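Long-range contact in folylpolyglutamate synthase/dihydrofolate synthase (Thermotoga maritima, PDB 1O5Z), which probably joins L-glutamate to dihydropteroate and to tetrahydrofolate polyglutamates, using ATP and magnesium: residues L207-R212 and S229-I234. Numbering follows the deposited sequence.
Sequences LVTGER and SRMYVI
Ile234 CG2 lies over the centre of one face of the Arg212 guanidinium, 4.0 Å above its plane. Arg212 also forms salt bridges with Asp235 and Glu274. Arg230 NH1 lies over one face of the Tyr232 ring, offset toward the rim, and Tyr232 CE2 lies over the centre of the Arg230 guanidinium. Leu207 O sits at the ring edge, 3.5 Å from Tyr232 CD1, and Val208 CG2 approaches the ring obliquely.

Leu207 and Met231 lie side by side, with Leu207 CD2 3.8 Å from Met231 CG. Met231 CE and Val233 CG2 both meet Thr209 CG2. Thr209 OG1 accepts from Glu211 N at 3.0 Å, an ST turn, and also bonds to Ile175 O. An alanine in place of Thr209 would probably leave Glu211 N without this acceptor and open a gap beside Met231 and Val233.

Tyr232 N donates to Leu207 O (2.7 Å), and Thr209 N to Tyr232 O (2.8 Å). Ile234 N bonds to Thr209 O. A water bridges Glu211 O and Ile234 O. The parallel strands belong to a beta-alpha-beta unit with helix 214-227, in the Mur ligase middle domain. Backbone bonds fix their register, apolar side chains pack on both faces, and the Arg212 charge is paired beyond the strand ends.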
loop_
_atom_site.group_PDB
_atom_site.type_symbol
_atom_site.label_atom_id
_atom_site.label_comp_id
_atom_site.label_asym_id
_atom_site.label_seq_id
_atom_site.Cartn_x
_atom_site.Cartn_y
_atom_site.Cartn_z
ATOM N N LEU A 207 -18.536 7.519 -6.794
ATOM C CA LEU A 207 -17.125 7.371 -7.141
ATOM C C LEU A 207 -16.389 8.632 -6.682
ATOM O O LEU A 207 -16.845 9.774 -6.957
ATOM C CB LEU A 207 -16.953 7.248 -8.660
ATOM C CG LEU A 207 -15.548 7.580 -9.209
ATOM C CD1 LEU A 207 -14.518 6.520 -8.709
ATOM C CD2 LEU A 207 -15.582 7.662 -10.726
ATOM N N VAL A 208 -15.246 8.418 -6.036
ATOM C CA VAL A 208 -14.327 9.503 -5.705
ATOM C C VAL A 208 -12.986 9.320 -6.399
ATOM O O VAL A 208 -12.418 8.236 -6.376
ATOM C CB VAL A 208 -14.111 9.566 -4.215
ATOM C CG1 VAL A 208 -13.135 10.677 -3.857
ATOM C CG2 VAL A 208 -15.419 9.751 -3.545
ATOM N N THR A 209 -12.479 10.385 -7.016
ATOM C CA THR A 209 -11.158 10.350 -7.648
ATOM C C THR A 209 -10.239 11.558 -7.402
ATOM O O THR A 209 -10.669 12.735 -7.347
ATOM C CB THR A 209 -11.267 9.999 -9.174
ATOM O OG1 THR A 209 -9.950 9.823 -9.749
ATOM C CG2 THR A 209 -11.945 11.106 -9.957
ATOM N N GLY A 210 -8.954 11.224 -7.250
ATOM C CA GLY A 210 -7.878 12.209 -7.151
ATOM C C GLY A 210 -7.222 12.458 -8.485
ATOM O O GLY A 210 -6.160 13.068 -8.551
ATOM N N GLU A 211 -7.873 12.017 -9.563
ATOM C CA GLU A 211 -7.283 12.063 -10.894
ATOM C C GLU A 211 -7.648 13.388 -11.540
ATOM O O GLU A 211 -8.742 13.932 -11.303
ATOM C CB GLU A 211 -7.732 10.866 -11.748
ATOM C CG GLU A 211 -7.068 10.754 -13.143
ATOM C CD GLU A 211 -5.547 10.875 -13.116
ATOM O OE1 GLU A 211 -4.876 10.196 -12.300
ATOM O OE2 GLU A 211 -5.014 11.676 -13.915
ATOM N N ARG A 212 -6.686 13.905 -12.307
ATOM C CA ARG A 212 -6.821 15.131 -13.047
ATOM C C ARG A 212 -6.612 14.981 -14.567
ATOM O O ARG A 212 -7.002 15.870 -15.304
ATOM C CB ARG A 212 -5.827 16.153 -12.514
ATOM C CG ARG A 212 -6.039 16.609 -11.075
ATOM C CD ARG A 212 -5.199 17.835 -10.805
ATOM N NE ARG A 212 -5.380 18.451 -9.493
ATOM C CZ ARG A 212 -4.856 17.968 -8.381
ATOM N NH1 ARG A 212 -4.132 16.841 -8.386
ATOM N NH2 ARG A 212 -5.073 18.599 -7.238
ATOM N N SER A 229 -23.857 6.762 -10.904
ATOM C CA SER A 229 -22.983 6.977 -9.759
ATOM C C SER A 229 -22.591 8.432 -9.690
ATOM O O SER A 229 -22.070 9.001 -10.653
ATOM C CB SER A 229 -21.709 6.179 -9.925
ATOM O OG SER A 229 -21.998 4.798 -9.970
ATOM N N ARG A 230 -22.810 9.036 -8.542
ATOM C CA ARG A 230 -22.318 10.370 -8.324
ATOM C C ARG A 230 -20.793 10.336 -8.204
ATOM O O ARG A 230 -20.239 9.597 -7.405
ATOM C CB ARG A 230 -22.954 10.958 -7.074
ATOM C CG ARG A 230 -22.671 12.418 -6.910
ATOM C CD ARG A 230 -23.568 13.104 -5.884
ATOM N NE ARG A 230 -23.411 14.556 -5.711
ATOM C CZ ARG A 230 -22.483 15.388 -6.273
ATOM N NH1 ARG A 230 -21.496 15.006 -7.129
ATOM N NH2 ARG A 230 -22.554 16.682 -5.929
ATOM N N MET A 231 -20.141 11.178 -8.994
ATOM C CA MET A 231 -18.690 11.250 -9.093
ATOM C C MET A 231 -18.123 12.516 -8.445
ATOM O O MET A 231 -18.594 13.639 -8.707
ATOM C CB MET A 231 -18.315 11.262 -10.575
ATOM C CG MET A 231 -16.830 11.238 -10.855
ATOM S SD MET A 231 -16.603 10.959 -12.624
ATOM C CE MET A 231 -14.808 10.976 -12.736
ATOM N N TYR A 232 -17.088 12.350 -7.637
ATOM C CA TYR A 232 -16.443 13.507 -7.045
ATOM C C TYR A 232 -14.996 13.510 -7.424
ATOM O O TYR A 232 -14.312 12.485 -7.328
ATOM C CB TYR A 232 -16.512 13.461 -5.538
ATOM C CG TYR A 232 -17.871 13.304 -4.949
ATOM C CD1 TYR A 232 -18.429 12.029 -4.814
ATOM C CD2 TYR A 232 -18.595 14.428 -4.483
ATOM C CE1 TYR A 232 -19.680 11.859 -4.232
ATOM C CE2 TYR A 232 -19.842 14.284 -3.887
ATOM C CZ TYR A 232 -20.381 12.977 -3.749
ATOM O OH TYR A 232 -21.615 12.769 -3.163
ATOM N N VAL A 233 -14.521 14.672 -7.801
ATOM C CA VAL A 233 -13.247 14.803 -8.452
ATOM C C VAL A 233 -12.446 15.872 -7.751
ATOM O O VAL A 233 -12.934 16.970 -7.529
ATOM C CB VAL A 233 -13.472 15.237 -9.898
ATOM C CG1 VAL A 233 -12.129 15.501 -10.605
ATOM C CG2 VAL A 233 -14.310 14.211 -10.643
ATOM N N ILE A 234 -11.202 15.583 -7.444
ATOM C CA ILE A 234 -10.359 16.570 -6.767
ATOM C C ILE A 234 -10.325 17.907 -7.504
ATOM O O ILE A 234 -10.351 17.937 -8.730
ATOM C CB ILE A 234 -8.928 16.026 -6.609
ATOM C CG1 ILE A 234 -8.127 16.904 -5.649
ATOM C CG2 ILE A 234 -8.233 15.902 -7.973
ATOM C CD1 ILE A 234 -6.916 16.229 -5.142
HETATM O O HOH W 1 -9.329 16.553 -11.228
#